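Local coordinates for protein KmHsv2 (Kluyveromyces marxianus, PDB 3VU4) that probably binds phosphoinositides at membranes, as a seven-bladed beta-propeller of the PROPPIN family related to the autophagy protein Atg18, at residues G217-V222 with R232-G237; W262-E268 with S294-L300; K199-N204 with V243-W248. One frame throughout, in Å; residues are numbered along the deposited sequence.

Contact 1 of 3, residues G217-V222 with R232-G237. With SO4 (sulfate ion), chain E.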
loop_
_atom_site.group_PDB
_atom_site.type_symbol
_atom_site.label_atom_id
_atom_site.label_comp_id
_atom_site.label_asym_id
_atom_site.label_seq_id
_atom_site.Cartn_x
_atom_site.Cartn_y
_atom_site.Cartn_z
ATOM N N GLY A 217 3.620 -8.412 15.757
ATOM C CA GLY A 217 4.837 -9.155 15.478
ATOM C C GLY A 217 6.096 -8.309 15.564
ATOM O O GLY A 217 6.154 -7.158 15.115
ATOM N N THR A 218 7.123 -8.905 16.139
ATOM C CA THR A 218 8.410 -8.255 16.296
ATOM C C THR A 218 9.232 -8.327 14.999
ATOM O O THR A 218 10.259 -7.667 14.863
ATOM C CB THR A 218 9.169 -8.943 17.439
ATOM O OG1 THR A 218 10.581 -8.924 17.178
ATOM C CG2 THR A 218 8.693 -10.391 17.561
ATOM N N ILE A 219 8.742 -9.098 14.037
ATOM C CA ILE A 219 9.455 -9.310 12.791
ATOM C C ILE A 219 8.742 -8.971 11.500
ATOM O O ILE A 219 7.558 -9.261 11.339
ATOM C CB ILE A 219 9.882 -10.785 12.695
ATOM C CG1 ILE A 219 10.718 -11.177 13.912
ATOM C CG2 ILE A 219 10.674 -11.027 11.440
ATOM C CD1 ILE A 219 11.016 -12.679 14.000
ATOM N N ILE A 220 9.482 -8.332 10.597
ATOM C CA ILE A 220 8.992 -7.993 9.269
ATOM C C ILE A 220 9.884 -8.813 8.310
ATOM O O ILE A 220 11.106 -8.876 8.488
ATOM C CB ILE A 220 9.142 -6.490 8.967
ATOM C CG1 ILE A 220 8.218 -5.679 9.878
ATOM C CG2 ILE A 220 8.795 -6.213 7.507
ATOM C CD1 ILE A 220 8.314 -4.173 9.691
ATOM N N ARG A 221 9.279 -9.467 7.320
ATOM C CA ARG A 221 10.039 -10.288 6.383
ATOM C C ARG A 221 9.862 -9.899 4.928
ATOM O O ARG A 221 8.808 -9.400 4.522
ATOM C CB ARG A 221 9.675 -11.768 6.536
ATOM C CG ARG A 221 9.940 -12.322 7.920
ATOM C CD ARG A 221 9.836 -13.842 7.969
ATOM N NE ARG A 221 10.349 -14.350 9.237
ATOM C CZ ARG A 221 9.594 -14.747 10.262
ATOM N NH1 ARG A 221 8.266 -14.718 10.181
ATOM N NH2 ARG A 221 10.169 -15.133 11.392
ATOM N N VAL A 222 10.908 -10.134 4.140
ATOM C CA VAL A 222 10.860 -9.828 2.725
ATOM C C VAL A 222 11.249 -11.069 1.951
ATOM O O VAL A 222 12.296 -11.663 2.221
ATOM C CB VAL A 222 11.825 -8.695 2.358
ATOM C CG1 VAL A 222 11.629 -8.322 0.901
ATOM C CG2 VAL A 222 11.593 -7.492 3.252
ATOM N N ARG A 232 15.199 -10.804 3.306
ATOM C CA ARG A 232 15.497 -9.886 4.405
ATOM C C ARG A 232 14.599 -10.116 5.617
ATOM O O ARG A 232 13.474 -10.616 5.501
ATOM C CB ARG A 232 15.309 -8.441 3.957
ATOM C CG ARG A 232 16.192 -8.007 2.828
ATOM C CD ARG A 232 17.538 -7.540 3.328
ATOM N NE ARG A 232 18.372 -7.121 2.210
ATOM C CZ ARG A 232 19.454 -7.774 1.803
ATOM N NH1 ARG A 232 19.835 -8.878 2.429
ATOM N NH2 ARG A 232 20.146 -7.324 0.773
ATOM N N GLU A 233 15.105 -9.736 6.781
ATOM C CA GLU A 233 14.341 -9.852 8.004
ATOM C C GLU A 233 14.726 -8.663 8.887
ATOM O O GLU A 233 15.910 -8.361 9.057
ATOM C CB GLU A 233 14.613 -11.185 8.723
ATOM C CG GLU A 233 13.432 -11.620 9.583
ATOM C CD GLU A 233 13.592 -12.993 10.239
ATOM O OE1 GLU A 233 14.282 -13.093 11.275
ATOM O OE2 GLU A 233 13.020 -13.975 9.720
ATOM N N PHE A 234 13.714 -7.976 9.412
ATOM C CA PHE A 234 13.933 -6.824 10.276
ATOM C C PHE A 234 13.223 -7.019 11.611
ATOM O O PHE A 234 12.162 -7.630 11.671
ATOM C CB PHE A 234 13.402 -5.565 9.602
ATOM C CG PHE A 234 13.959 -5.330 8.236
ATOM C CD1 PHE A 234 15.270 -4.907 8.069
ATOM C CD2 PHE A 234 13.166 -5.522 7.110
ATOM C CE1 PHE A 234 15.788 -4.677 6.794
ATOM C CE2 PHE A 234 13.673 -5.295 5.830
ATOM C CZ PHE A 234 14.988 -4.869 5.675
ATOM N N ARG A 235 13.810 -6.500 12.679
ATOM C CA ARG A 235 13.214 -6.610 14.004
ATOM C C ARG A 235 12.669 -5.237 14.332
ATOM O O ARG A 235 13.354 -4.239 14.148
ATOM C CB ARG A 235 14.272 -6.998 15.026
ATOM C CG ARG A 235 15.129 -8.162 14.575
ATOM C CD ARG A 235 14.532 -9.483 14.977
ATOM N NE ARG A 235 15.065 -9.909 16.266
ATOM C CZ ARG A 235 14.656 -10.988 16.926
ATOM N NH1 ARG A 235 13.698 -11.757 16.418
ATOM N NH2 ARG A 235 15.214 -11.299 18.090
ATOM N N ARG A 236 11.431 -5.176 14.799
ATOM C CA ARG A 236 10.839 -3.894 15.134
ATOM C C ARG A 236 11.313 -3.496 16.517
ATOM O O ARG A 236 11.346 -2.315 16.873
ATOM C CB ARG A 236 9.315 -4.000 15.069
ATOM C CG ARG A 236 8.799 -4.016 13.637
ATOM C CD ARG A 236 7.389 -4.578 13.485
ATOM N NE ARG A 236 6.351 -3.918 14.281
ATOM C CZ ARG A 236 6.331 -2.632 14.625
ATOM N NH1 ARG A 236 7.310 -1.803 14.266
ATOM N NH2 ARG A 236 5.300 -2.168 15.312
ATOM N N GLY A 237 11.709 -4.498 17.287
ATOM C CA GLY A 237 12.192 -4.242 18.629
ATOM C C GLY A 237 11.320 -3.320 19.470
ATOM O O GLY A 237 10.222 -3.694 19.898
HETATM S S SO4 E . 5.893 -14.648 13.607
HETATM O O1 SO4 E . 6.422 -15.527 12.547
HETATM O O2 SO4 E . 6.366 -13.273 13.365
HETATM O O3 SO4 E . 4.417 -14.655 13.596
HETATM O O4 SO4 E . 6.359 -15.145 14.915
#

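Contact 2 of 3, residues W262-E268 with S294-L300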
loop_
_atom_site.group_PDB
_atom_site.type_symbol
_atom_site.label_atom_id
_atom_site.label_comp_id
_atom_site.label_asym_id
_atom_site.label_seq_id
_atom_site.Cartn_x
_atom_site.Cartn_y
_atom_site.Cartn_z
ATOM N N TRP A 262 1.925 5.963 16.090
ATOM C CA TRP A 262 2.162 7.036 15.134
ATOM C C TRP A 262 3.641 7.389 15.003
ATOM O O TRP A 262 4.051 8.551 15.062
ATOM C CB TRP A 262 1.302 8.249 15.487
ATOM C CG TRP A 262 -0.128 7.837 15.659
ATOM C CD1 TRP A 262 -0.869 7.919 16.799
ATOM C CD2 TRP A 262 -0.946 7.148 14.700
ATOM N NE1 TRP A 262 -2.089 7.316 16.618
ATOM C CE2 TRP A 262 -2.163 6.830 15.339
ATOM C CE3 TRP A 262 -0.766 6.761 13.369
ATOM C CZ2 TRP A 262 -3.199 6.146 14.691
ATOM C CZ3 TRP A 262 -1.795 6.080 12.722
ATOM C CH2 TRP A 262 -2.994 5.778 13.388
ATOM N N THR A 263 4.434 6.345 14.816
ATOM C CA THR A 263 5.861 6.482 14.627
ATOM C C THR A 263 6.211 5.921 13.250
ATOM O O THR A 263 5.784 4.828 12.883
ATOM C CB THR A 263 6.617 5.721 15.691
ATOM O OG1 THR A 263 6.293 6.273 16.970
ATOM C CG2 THR A 263 8.099 5.842 15.464
ATOM N N LEU A 264 6.967 6.692 12.481
ATOM C CA LEU A 264 7.370 6.281 11.147
ATOM C C LEU A 264 8.757 5.645 11.233
ATOM O O LEU A 264 9.662 6.208 11.847
ATOM C CB LEU A 264 7.376 7.504 10.223
ATOM C CG LEU A 264 7.740 7.314 8.753
ATOM C CD1 LEU A 264 6.803 6.294 8.121
ATOM C CD2 LEU A 264 7.663 8.662 8.024
ATOM N N HIS A 265 8.899 4.461 10.640
ATOM C CA HIS A 265 10.160 3.715 10.639
ATOM C C HIS A 265 10.560 3.380 9.204
ATOM O O HIS A 265 9.707 3.139 8.345
ATOM C CB HIS A 265 10.016 2.393 11.401
ATOM C CG HIS A 265 9.432 2.533 12.774
ATOM N ND1 HIS A 265 10.196 2.828 13.884
ATOM C CD2 HIS A 265 8.156 2.408 13.216
ATOM C CE1 HIS A 265 9.416 2.878 14.949
ATOM N NE2 HIS A 265 8.175 2.626 14.570
ATOM N N VAL A 266 11.860 3.352 8.945
ATOM C CA VAL A 266 12.344 3.018 7.620
ATOM C C VAL A 266 13.344 1.884 7.735
ATOM O O VAL A 266 14.266 1.947 8.546
ATOM C CB VAL A 266 13.032 4.216 6.949
ATOM C CG1 VAL A 266 13.684 3.772 5.646
ATOM C CG2 VAL A 266 12.011 5.322 6.693
ATOM N N PHE A 267 13.135 0.836 6.943
ATOM C CA PHE A 267 14.031 -0.318 6.925
ATOM C C PHE A 267 14.724 -0.335 5.567
ATOM O O PHE A 267 14.142 0.069 4.550
ATOM C CB PHE A 267 13.242 -1.610 7.148
ATOM C CG PHE A 267 12.603 -1.691 8.495
ATOM C CD1 PHE A 267 13.322 -2.140 9.589
ATOM C CD2 PHE A 267 11.283 -1.284 8.681
ATOM C CE1 PHE A 267 12.735 -2.186 10.863
ATOM C CE2 PHE A 267 10.694 -1.325 9.935
ATOM C CZ PHE A 267 11.418 -1.777 11.030
ATOM N N GLU A 268 15.962 -0.804 5.543
ATOM C CA GLU A 268 16.718 -0.822 4.300
ATOM C C GLU A 268 16.891 -2.205 3.681
ATOM O O GLU A 268 17.494 -3.088 4.295
ATOM C CB GLU A 268 18.087 -0.177 4.550
ATOM C CG GLU A 268 19.085 -0.287 3.399
ATOM C CD GLU A 268 20.410 0.383 3.730
ATOM O OE1 GLU A 268 20.504 1.623 3.601
ATOM O OE2 GLU A 268 21.352 -0.329 4.142
ATOM N N SER A 294 15.374 -0.660 12.279
ATOM C CA SER A 294 14.999 0.560 11.580
ATOM C C SER A 294 16.176 1.541 11.417
ATOM O O SER A 294 16.990 1.707 12.325
ATOM C CB SER A 294 13.877 1.249 12.355
ATOM O OG SER A 294 13.562 2.514 11.793
ATOM N N LEU A 295 16.250 2.191 10.262
ATOM C CA LEU A 295 17.301 3.169 9.990
ATOM C C LEU A 295 17.049 4.437 10.793
ATOM O O LEU A 295 17.977 5.082 11.268
ATOM C CB LEU A 295 17.314 3.526 8.508
ATOM C CG LEU A 295 18.502 3.037 7.690
ATOM C CD1 LEU A 295 18.814 1.586 8.027
ATOM C CD2 LEU A 295 18.179 3.219 6.207
ATOM N N CYS A 296 15.778 4.792 10.927
ATOM C CA CYS A 296 15.385 5.982 11.659
ATOM C C CYS A 296 13.950 5.847 12.130
ATOM O O CYS A 296 13.139 5.190 11.481
ATOM C CB CYS A 296 15.535 7.219 10.767
ATOM S SG CYS A 296 14.812 7.050 9.117
ATOM N N ASN A 297 13.648 6.474 13.263
ATOM C CA ASN A 297 12.316 6.426 13.849
ATOM C C ASN A 297 11.818 7.836 14.095
ATOM O O ASN A 297 12.297 8.530 14.988
ATOM C CB ASN A 297 12.363 5.655 15.163
ATOM C CG ASN A 297 13.061 4.312 15.020
ATOM O OD1 ASN A 297 12.697 3.499 14.165
ATOM N ND2 ASN A 297 14.071 4.072 15.854
ATOM N N PHE A 298 10.838 8.249 13.307
ATOM C CA PHE A 298 10.285 9.588 13.412
ATOM C C PHE A 298 8.902 9.578 14.061
ATOM O O PHE A 298 8.026 8.821 13.665
ATOM C CB PHE A 298 10.200 10.177 12.009
ATOM C CG PHE A 298 9.766 11.604 11.967
ATOM C CD1 PHE A 298 10.701 12.630 12.032
ATOM C CD2 PHE A 298 8.420 11.928 11.804
ATOM C CE1 PHE A 298 10.300 13.952 11.925
ATOM C CE2 PHE A 298 8.008 13.252 11.697
ATOM C CZ PHE A 298 8.942 14.263 11.756
ATOM N N LYS A 299 8.707 10.426 15.061
ATOM C CA LYS A 299 7.415 10.506 15.734
ATOM C C LYS A 299 6.512 11.516 15.037
ATOM O O LYS A 299 6.822 12.705 14.948
ATOM C CB LYS A 299 7.601 10.863 17.212
ATOM C CG LYS A 299 8.369 9.782 17.977
ATOM C CD LYS A 299 8.375 10.010 19.483
ATOM C CE LYS A 299 9.093 8.868 20.205
ATOM N NZ LYS A 299 9.128 9.048 21.692
ATOM N N LEU A 300 5.396 11.014 14.524
ATOM C CA LEU A 300 4.442 11.837 13.802
ATOM C C LEU A 300 3.611 12.703 14.740
ATOM O O LEU A 300 3.341 12.332 15.886
ATOM C CB LEU A 300 3.542 10.943 12.948
ATOM C CG LEU A 300 4.337 10.145 11.904
ATOM C CD1 LEU A 300 3.522 8.956 11.391
ATOM C CD2 LEU A 300 4.768 11.088 10.772
#

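Contact 3 of 3, residues K199-N204 with V243-W248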
loop_
_atom_site.group_PDB
_atom_site.type_symbol
_atom_site.label_atom_id
_atom_site.label_comp_id
_atom_site.label_asym_id
_atom_site.label_seq_id
_atom_site.Cartn_x
_atom_site.Cartn_y
_atom_site.Cartn_z
ATOM N N LYS A 199 -0.636 -9.778 9.274
ATOM C CA LYS A 199 -1.261 -8.476 9.424
ATOM C C LYS A 199 -1.553 -7.877 8.053
ATOM O O LYS A 199 -2.679 -7.450 7.778
ATOM C CB LYS A 199 -0.344 -7.550 10.224
ATOM C CG LYS A 199 -0.894 -6.143 10.438
ATOM C CD LYS A 199 -2.271 -6.183 11.057
ATOM C CE LYS A 199 -2.759 -4.792 11.401
ATOM N NZ LYS A 199 -4.214 -4.825 11.711
ATOM N N MET A 200 -0.534 -7.847 7.199
ATOM C CA MET A 200 -0.669 -7.315 5.842
ATOM C C MET A 200 0.529 -7.719 4.996
ATOM O O MET A 200 1.583 -8.058 5.536
ATOM C CB MET A 200 -0.749 -5.791 5.866
ATOM C CG MET A 200 0.486 -5.127 6.435
ATOM S SD MET A 200 0.416 -3.335 6.317
ATOM C CE MET A 200 -0.347 -2.975 7.870
ATOM N N VAL A 201 0.364 -7.698 3.675
ATOM C CA VAL A 201 1.471 -8.022 2.779
ATOM C C VAL A 201 1.622 -6.885 1.785
ATOM O O VAL A 201 0.648 -6.227 1.434
ATOM C CB VAL A 201 1.268 -9.370 2.030
ATOM C CG1 VAL A 201 1.121 -10.507 3.044
ATOM C CG2 VAL A 201 0.088 -9.296 1.107
ATOM N N ARG A 202 2.849 -6.640 1.344
ATOM C CA ARG A 202 3.093 -5.547 0.420
ATOM C C ARG A 202 4.101 -5.872 -0.674
ATOM O O ARG A 202 5.235 -6.282 -0.397
ATOM C CB ARG A 202 3.570 -4.323 1.205
ATOM C CG ARG A 202 2.525 -3.734 2.149
ATOM C CD ARG A 202 1.507 -2.895 1.381
ATOM N NE ARG A 202 0.580 -2.203 2.271
ATOM C CZ ARG A 202 -0.470 -2.766 2.864
ATOM N NH1 ARG A 202 -0.757 -4.044 2.668
ATOM N NH2 ARG A 202 -1.226 -2.048 3.677
ATOM N N LEU A 203 3.671 -5.677 -1.918
ATOM C CA LEU A 203 4.508 -5.904 -3.085
ATOM C C LEU A 203 5.290 -4.632 -3.388
ATOM O O LEU A 203 4.783 -3.526 -3.181
ATOM C CB LEU A 203 3.645 -6.251 -4.298
ATOM C CG LEU A 203 2.964 -7.620 -4.322
ATOM C CD1 LEU A 203 1.978 -7.680 -5.479
ATOM C CD2 LEU A 203 4.011 -8.717 -4.448
ATOM N N ASN A 204 6.529 -4.782 -3.856
ATOM C CA ASN A 204 7.320 -3.615 -4.217
ATOM C C ASN A 204 6.925 -3.229 -5.650
ATOM O O ASN A 204 6.200 -3.970 -6.318
ATOM C CB ASN A 204 8.832 -3.897 -4.071
ATOM C CG ASN A 204 9.343 -5.011 -4.992
ATOM O OD1 ASN A 204 8.570 -5.770 -5.586
ATOM N ND2 ASN A 204 10.667 -5.120 -5.090
ATOM N N VAL A 243 0.949 -2.352 13.278
ATOM C CA VAL A 243 1.328 -1.708 12.044
ATOM C C VAL A 243 0.057 -1.181 11.380
ATOM O O VAL A 243 -0.950 -1.885 11.314
ATOM C CB VAL A 243 2.014 -2.716 11.108
ATOM C CG1 VAL A 243 2.321 -2.064 9.767
ATOM C CG2 VAL A 243 3.276 -3.255 11.768
ATOM N N VAL A 244 0.097 0.053 10.896
ATOM C CA VAL A 244 -1.061 0.648 10.238
ATOM C C VAL A 244 -0.846 0.600 8.734
ATOM O O VAL A 244 -1.779 0.379 7.964
ATOM C CB VAL A 244 -1.271 2.111 10.696
ATOM C CG1 VAL A 244 -2.392 2.757 9.913
ATOM C CG2 VAL A 244 -1.595 2.135 12.178
ATOM N N ASP A 245 0.391 0.810 8.309
ATOM C CA ASP A 245 0.691 0.741 6.892
ATOM C C ASP A 245 2.180 0.494 6.655
ATOM O O ASP A 245 3.029 0.787 7.505
ATOM C CB ASP A 245 0.219 2.005 6.170
ATOM C CG ASP A 245 0.033 1.780 4.671
ATOM O OD1 ASP A 245 0.151 0.614 4.229
ATOM O OD2 ASP A 245 -0.237 2.766 3.937
ATOM N N MET A 246 2.473 -0.065 5.489
ATOM C CA MET A 246 3.831 -0.413 5.106
ATOM C C MET A 246 3.911 -0.238 3.600
ATOM O O MET A 246 3.122 -0.827 2.867
ATOM C CB MET A 246 4.090 -1.857 5.521
ATOM C CG MET A 246 5.349 -2.464 5.007
ATOM S SD MET A 246 5.719 -3.937 5.971
ATOM C CE MET A 246 4.473 -5.080 5.364
ATOM N N LYS A 247 4.853 0.591 3.154
ATOM C CA LYS A 247 5.029 0.889 1.731
ATOM C C LYS A 247 6.512 0.895 1.300
ATOM O O LYS A 247 7.406 1.174 2.108
ATOM C CB LYS A 247 4.374 2.233 1.434
ATOM C CG LYS A 247 3.096 2.161 0.631
ATOM C CD LYS A 247 2.136 1.108 1.138
ATOM C CE LYS A 247 0.793 1.209 0.428
ATOM N NZ LYS A 247 0.064 2.485 0.733
ATOM N N TRP A 248 6.756 0.585 0.026
ATOM C CA TRP A 248 8.112 0.502 -0.547
ATOM C C TRP A 248 8.548 1.762 -1.288
ATOM O O TRP A 248 7.738 2.396 -1.964
ATOM C CB TRP A 248 8.199 -0.648 -1.558
ATOM C CG TRP A 248 8.112 -2.065 -1.026
ATOM C CD1 TRP A 248 6.976 -2.777 -0.741
ATOM C CD2 TRP A 248 9.208 -2.976 -0.850
ATOM N NE1 TRP A 248 7.295 -4.074 -0.412
ATOM C CE2 TRP A 248 8.658 -4.225 -0.468
ATOM C CE3 TRP A 248 10.600 -2.855 -0.977
ATOM C CZ2 TRP A 248 9.455 -5.355 -0.223
ATOM C CZ3 TRP A 248 11.394 -3.973 -0.731
ATOM C CH2 TRP A 248 10.817 -5.209 -0.354
HETATM O O HOH W 1 -4.038 -1.561 12.497
#

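Contact 1 of 3, residues G217-V222 with R232-G237
Arg221 and Glu233 stand side by side on one face of an antiparallel hairpin, and Arg221 NE reaches Glu233 OE2 at 2.7 Å in a salt bridge. Their flat groups are turned 69° apart: the oxygen lies at the guanidinium edge, close to its plane, whereas the N-H approaches from above the carboxylate plane. Glu233 carries CG anti to its own amide nitrogen (chi1 -153°) and stays extended beyond it, which brings the acid across to strand 219-222. Arg221 NH1 then points almost straight at a sulfate ion, 3.1 Å from SO4 O1; Thr195, Asn196, His194 and Ser214 bind the same anion. Ile219 packs among the charged side chains of this face. Its CG2 touches Glu233 CG at 3.4 Å and lies under the rim of the Arg221 guanidinium, while CD1 meets the edge of the Arg235 guanidinium, 3.7 Å from NH1.

On the other face the contacts are mainly apolar. Val222 CG2 packs at 4.0 Å on Phe234 CE2, and Ile220 CG1 meets the methylene CD of Arg236 at 3.9 Å, the far end of Arg236 being salt-bridged to Asp239. Between the faces, Ile220 and Phe234 exchange two backbone hydrogen bonds, and Arg236 N continues the ladder to Thr218 O at 2.8 Å. Phe234 to Gly237 spell the FRRG motif by which PROPPINs recognise phosphoinositides. With Glu233 taking NE and the anion NH1, Arg221 is held from two directions; the sulfate, probably from the crystallisation liquor, occupies a pocket consistent with one for a lipid phosphate.

Contact 2 of 3, residues W262-E268 with S294-L300
Thr263 and Lys299, Leu264 and Phe298, and His265 and Asn297 pair in turn where the third and outermost strands of a four-stranded propeller blade run antiparallel. Backbone hydrogen bonds carry the join. Leu264 and Phe298 bond both ways, Leu264 N lying 2.7 Å from Phe298 O, in the carbonyl plane. Beyond them the ladder slackens, Val266 N to Cys296 O being weak at 3.4 Å, before Leu295 N meets Val266 O at 2.6 Å.

Apolar contacts line one face: Cys296 SG rests 4.0 Å from Val266 CB, and Leu264 CB lies 4.3 Å from both Phe298 CB and Leu300 CD1. Ile345 of the next blade touches Val266, Cys296 and Phe298.

Polar side chains gather on the other face. The His265 ring crosses the Asn297 side chain with the planes 66° apart, and Ser294 OG lies near the ring plane at its edge. An alanine in place of His265 would probably leave the Asn297 side chain without the ring it crosses, and freer to turn. At the strand end, Leu295 CD2 packs 3.8 Å from Glu268 CB, Glu268 OE2 beyond being hydrogen-bonded to Gln290 NE2.

Contact 3 of 3, residues K199-N204 with V243-W248
A bend at chi2 (-78°), on a chain whose CG starts out anti to the carbonyl carbon, swings the Arg202 guanidinium over to Asp245, whose own CG is anti to the backbone N and brings the acid to meet it. Arg202 NH2 bonds Asp245 OD1 at 3.0 Å, on the anti side of that oxygen but tilted out of the carboxylate plane. The two side chains cross at about a right angle, their flat groups 66° apart. Met246 N reaches the same oxygen from the opposite face of the carboxylate, while Lys247 NZ takes the syn lone pair of OD2, 3.2 Å away. Shared between two cations, the acid is probably stabilised as a carboxylate; Ile311 of the following blade donates to OD2 through N and accepts from Lys247 NZ through O. Arg202 NH1 turns back to Val201 O, helping fix the guanidinium's rotation.

These are the innermost strands of two neighbouring propeller blades, running the same way with their axes 15° and 7.2 Å apart, so side chains rather than a backbone ladder join them. Strand 243-248 has a classic beta bulge, Val244 and Asp245 both facing Val258.

Along the same seam, Met200 SD sits over the rim of the Arg202 guanidinium and 4.0 Å from Met246 CB, with Met200 CE against Val243 CG1. Trp248 NE1 donates to Arg202 O at 3.0 Å, from above the carbonyl plane. Over the indole face lies Asn204 CB, 3.5 Å from the centroid of the five-membered ring in a CH-pi contact, while Asn204 OD1 accepts from Met209 N.

Contacts 1 and 2 each lie within a blade, tying its third strand to its outermost one through a backbone ladder; contact 3 instead joins the two blades to which they belong. Contact 3 is buried, about 6 Å from the chain centre, whereas contacts 1 and 2, centred about 18 and 17 Å out, are only partly buried. The chemistry follows position: a buried salt-bridge network with methionine and tryptophan packing in contact 3, but a polar and an apolar face in both contacts 1 and 2, with an anion bound in contact 1. Phe234 and Phe267 bring contacts 1 and 2 together between the blades, while Val222 CG1 packs 3.5 Å from Trp248 CH2 of contact 3.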